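Local coordinates for protein enoyl-CoA hydratase (Mycobacterium thermoresistibile, PDB 3T3W) that probably hydrates the double bond of enoyl-CoA thioesters in lipid metabolism, as a member of the crotonase-like family, at residues F[35-38]-F[39-42]; F[45-48]-F[49-53]. One frame throughout, in Å; residues are numbered along the deposited sequence.

Contact 1: residues F[35-38]-F[39-42]. With EDO (1,2-ethanediol), chain B.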
loop_
_atom_site.group_PDB
_atom_site.type_symbol
_atom_site.label_atom_id
_atom_site.label_comp_id
_atom_site.label_asym_id
_atom_site.label_seq_id
_atom_site.Cartn_x
_atom_site.Cartn_y
_atom_site.Cartn_z
ATOM N N LEU F 35 11.990 33.632 -8.556
ATOM C CA LEU F 35 11.376 34.305 -7.414
ATOM C C LEU F 35 12.052 35.647 -7.241
ATOM O O LEU F 35 13.237 35.712 -6.983
ATOM C CB LEU F 35 11.533 33.481 -6.144
ATOM C CG LEU F 35 11.097 32.006 -6.188
ATOM C CD1 LEU F 35 11.333 31.380 -4.795
ATOM C CD2 LEU F 35 9.657 31.885 -6.661
ATOM N N ASN F 36 11.298 36.724 -7.450
ATOM C CA ASN F 36 11.856 38.074 -7.455
ATOM C C ASN F 36 11.192 38.945 -6.386
ATOM O O ASN F 36 10.647 40.015 -6.678
ATOM C CB ASN F 36 11.722 38.704 -8.836
ATOM C CG ASN F 36 12.521 39.980 -8.966
ATOM O OD1 ASN F 36 13.556 40.127 -8.338
ATOM N ND2 ASN F 36 12.002 40.940 -9.744
ATOM N N ARG F 37 11.224 38.466 -5.147
ATOM C CA ARG F 37 10.846 39.252 -3.984
ATOM C C ARG F 37 11.973 39.275 -2.938
ATOM O O ARG F 37 11.766 38.961 -1.748
ATOM C CB ARG F 37 9.539 38.700 -3.388
ATOM C CG ARG F 37 8.798 39.678 -2.523
ATOM C CD ARG F 37 7.655 39.019 -1.775
ATOM N NE ARG F 37 6.993 40.016 -0.926
ATOM C CZ ARG F 37 6.099 39.714 0.005
ATOM N NH1 ARG F 37 5.785 38.471 0.232
ATOM N NH2 ARG F 37 5.529 40.665 0.723
ATOM N N PRO F 38 13.183 39.695 -3.348
ATOM C CA PRO F 38 14.333 39.568 -2.442
ATOM C C PRO F 38 14.248 40.511 -1.235
ATOM O O PRO F 38 14.812 40.229 -0.150
ATOM C CB PRO F 38 15.500 39.978 -3.319
ATOM C CG PRO F 38 14.901 40.889 -4.378
ATOM C CD PRO F 38 13.598 40.199 -4.673
ATOM N N GLU F 39 13.548 41.613 -1.415
ATOM C CA GLU F 39 13.304 42.525 -0.282
ATOM C C GLU F 39 12.613 41.845 0.920
ATOM O O GLU F 39 12.681 42.356 2.050
ATOM C CB GLU F 39 12.537 43.772 -0.744
ATOM C CG GLU F 39 11.057 43.541 -1.133
ATOM C CD GLU F 39 10.806 43.026 -2.573
ATOM O OE1 GLU F 39 11.719 42.534 -3.308
ATOM O OE2 GLU F 39 9.620 43.113 -2.971
ATOM N N ALA F 40 11.885 40.753 0.678
ATOM C CA ALA F 40 11.224 39.990 1.723
ATOM C C ALA F 40 11.818 38.577 1.843
ATOM O O ALA F 40 11.179 37.673 2.376
ATOM C CB ALA F 40 9.714 39.912 1.445
ATOM N N ALA F 41 13.047 38.391 1.345
ATOM C CA ALA F 41 13.693 37.070 1.302
ATOM C C ALA F 41 12.795 36.028 0.643
ATOM O O ALA F 41 12.807 34.858 1.034
ATOM C CB ALA F 41 14.145 36.607 2.703
ATOM N N ASN F 42 12.077 36.465 -0.393
ATOM C CA ASN F 42 11.177 35.606 -1.149
ATOM C C ASN F 42 10.129 34.920 -0.299
ATOM O O ASN F 42 9.703 33.808 -0.581
ATOM C CB ASN F 42 11.972 34.643 -2.048
ATOM C CG ASN F 42 12.793 35.399 -3.067
ATOM O OD1 ASN F 42 12.301 36.372 -3.687
ATOM N ND2 ASN F 42 14.072 35.022 -3.213
HETATM C C1 EDO B . 3.674 43.449 0.092
HETATM O O1 EDO B . 4.938 43.336 0.748
HETATM C C2 EDO B . 3.825 44.108 -1.280
HETATM O O2 EDO B . 4.791 43.402 -2.093
HETATM O O HOH W 1 8.983 42.068 -5.609
HETATM O O HOH W 2 7.478 42.786 -1.253
#
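Asn42 lays its amide against Leu35, with CG 3.8 Å from Leu35 CB, where the chain leaves strand 30-35 and turns toward helix 46-61, part of a beta-alpha-beta unit of the crotonase fold. With CG beside its own backbone N (chi1 -62°), the amide turns back so that OD1 accepts from Arg37 N at 2.8 Å, the donor lying nearly on the line of the C=O bond. The return bond runs from Asn42 N to Arg37 O, which also takes Ala40 N from the opposite face of its carbonyl plane; two donors thus grip one oxygen. Residues 38 and 39 form a short 3-10 turn, and Ala41 N closes on Pro38 O. The other end of the buried amide is satisfied too: ND2 donates to carbonyls of the loop after strand 67-72, among them that of His76.

Arg37, its chain extended from CG to NE, lies across the Glu39 side chain at about a right angle. Arg37 CG meets Glu39 OE2 at 3.6 Å, while NE stays 4.5 Å from that oxygen, beyond a salt bridge. Water 2 spans the gap, accepting from NE and donating to OE2, and water 1 ties OE2 to Asn36 O. Ala40 CB sits over one guanidinium face, 3.6 Å from NE; NH1 pairs with Asp82. At the guanidinium edge, an ethanediol probably from the crystallisation liquor accepts through O1 from Arg37 NH2 at 2.7 Å.

Contact 2: residues F[45-48]-F[49-53]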
loop_
_atom_site.group_PDB
_atom_site.type_symbol
_atom_site.label_atom_id
_atom_site.label_comp_id
_atom_site.label_asym_id
_atom_site.label_seq_id
_atom_site.Cartn_x
_atom_site.Cartn_y
_atom_site.Cartn_z
ATOM N N ASN F 45 3.514 35.270 -0.321
ATOM C CA ASN F 45 2.132 35.638 -0.058
ATOM C C ASN F 45 1.234 34.972 -1.095
ATOM O O ASN F 45 1.734 34.344 -2.029
ATOM C CB ASN F 45 1.958 37.176 0.015
ATOM C CG ASN F 45 2.342 37.913 -1.261
ATOM O OD1 ASN F 45 2.509 37.317 -2.347
ATOM N ND2 ASN F 45 2.470 39.238 -1.134
ATOM N N PRO F 46 -0.089 35.035 -0.912
ATOM C CA PRO F 46 -0.945 34.352 -1.900
ATOM C C PRO F 46 -0.759 34.791 -3.348
ATOM O O PRO F 46 -0.772 33.914 -4.268
ATOM C CB PRO F 46 -2.354 34.609 -1.358
ATOM C CG PRO F 46 -2.158 34.691 0.125
ATOM C CD PRO F 46 -0.872 35.465 0.267
ATOM N N GLU F 47 -0.562 36.097 -3.586
ATOM C CA GLU F 47 -0.348 36.588 -4.928
ATOM C C GLU F 47 0.934 35.997 -5.526
ATOM O O GLU F 47 0.944 35.579 -6.685
ATOM C CB GLU F 47 -0.310 38.114 -5.013
ATOM C CG GLU F 47 -0.072 38.599 -6.455
ATOM C CD GLU F 47 -0.031 40.108 -6.602
ATOM O OE1 GLU F 47 -0.412 40.805 -5.621
ATOM O OE2 GLU F 47 0.356 40.553 -7.732
ATOM N N LEU F 48 2.035 35.978 -4.763
ATOM C CA LEU F 48 3.253 35.371 -5.290
ATOM C C LEU F 48 3.006 33.920 -5.738
ATOM O O LEU F 48 3.438 33.493 -6.783
ATOM C CB LEU F 48 4.386 35.452 -4.258
ATOM C CG LEU F 48 5.759 34.932 -4.705
ATOM C CD1 LEU F 48 6.888 35.688 -3.988
ATOM C CD2 LEU F 48 5.866 33.414 -4.513
ATOM N N LEU F 49 2.312 33.158 -4.906
ATOM C CA LEU F 49 2.051 31.747 -5.217
ATOM C C LEU F 49 1.138 31.585 -6.433
ATOM O O LEU F 49 1.382 30.730 -7.288
ATOM C CB LEU F 49 1.478 31.060 -3.983
ATOM C CG LEU F 49 2.502 30.798 -2.873
ATOM C CD1 LEU F 49 1.803 30.343 -1.585
ATOM C CD2 LEU F 49 3.510 29.754 -3.327
ATOM N N ASP F 50 0.131 32.448 -6.560
ATOM C CA ASP F 50 -0.701 32.452 -7.781
ATOM C C ASP F 50 0.128 32.755 -9.032
ATOM O O ASP F 50 -0.029 32.112 -10.078
ATOM C CB ASP F 50 -1.853 33.452 -7.695
ATOM C CG ASP F 50 -2.886 33.100 -6.649
ATOM O OD1 ASP F 50 -2.918 31.965 -6.137
ATOM O OD2 ASP F 50 -3.668 34.036 -6.314
ATOM N N GLU F 51 1.044 33.715 -8.916
ATOM C CA GLU F 51 1.870 34.107 -10.038
ATOM C C GLU F 51 2.876 32.991 -10.399
ATOM O O GLU F 51 3.157 32.703 -11.586
ATOM C CB GLU F 51 2.565 35.437 -9.692
ATOM C CG GLU F 51 3.226 36.108 -10.833
ATOM C CD GLU F 51 3.868 37.472 -10.511
ATOM O OE1 GLU F 51 3.647 38.017 -9.407
ATOM O OE2 GLU F 51 4.616 37.958 -11.401
ATOM N N LEU F 52 3.407 32.352 -9.361
ATOM C CA LEU F 52 4.344 31.241 -9.552
ATOM C C LEU F 52 3.623 30.071 -10.215
ATOM O O LEU F 52 4.144 29.433 -11.156
ATOM C CB LEU F 52 4.905 30.801 -8.186
ATOM C CG LEU F 52 5.870 29.604 -8.137
ATOM C CD1 LEU F 52 7.035 29.808 -9.146
ATOM C CD2 LEU F 52 6.449 29.336 -6.734
ATOM N N ASP F 53 2.408 29.770 -9.743
ATOM C CA ASP F 53 1.604 28.716 -10.381
ATOM C C ASP F 53 1.342 28.992 -11.869
ATOM O O ASP F 53 1.441 28.089 -12.738
ATOM C CB ASP F 53 0.279 28.526 -9.650
ATOM C CG ASP F 53 -0.485 27.327 -10.161
ATOM O OD1 ASP F 53 0.049 26.187 -10.208
ATOM O OD2 ASP F 53 -1.627 27.543 -10.562
HETATM O O HOH W 3 0.823 38.753 -9.581
#
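Four successive i to i+4 backbone bonds, from Leu49 N to Asn45 O through Leu52 N to Leu48 O, wind the chain from Pro46 onward into the first turns of helix 46-61, the helix of a beta-alpha-beta crossover between strands 30-35 and 67-72. Asn45, the residue before it, is its N-cap: chi1 of 60° folds the amide over the helix start, where OD1 accepts from Leu48 N at 2.8 Å. The Asn45 side chain binds Tyr21 OH through ND2.

Asp50 rests over the preceding turn, its CG 3.3 Å from Pro46 O. Its carboxylate is directed to helix 95-115, where OD1 bonds to Tyr109 and forms a salt bridge with Arg105. Leu49 packs its CG 3.7 Å from Asn45 O and also meets Tyr106 of helix 95-115, whereas Leu52 adjoins strand 30-35 through Ile33 and Leu35.

Glu47 and Glu51, one turn apart, send extended chains out alongside each other. Glu51 is engaged by backbone N atoms of Met20 and Tyr21, whose N-H groups probably stabilise its negative charge. Glu47 OE2 and Glu51 OE1, two like charges, stand 4.5 Å apart, and water 3 between them donates to Glu47 OE2 at 2.6 Å and more weakly to Glu51 OE1.

Overall arrangement
Contacts 1 and 2 follow one another along the chain, their centres 12 Å apart, and illustrate how a strand-to-helix connection can be shaped by local bonds at both its turn and its helix start. They touch directly: Leu35 CD2 lies 4.1 Å from Leu52 CD2, and Arg37 CB is 4.1 Å from Leu48 CD1. Near the ethanediol, Arg37 NH1 packs 3.7 Å from Asn45 ND2; Tyr21 OH bonds both the diol and Asn45, joining the two contacts at this site. The zinc ion, held by Glu102, Glu163, His252 and His256, is farther off, about 11 Å from the side chain of Leu49.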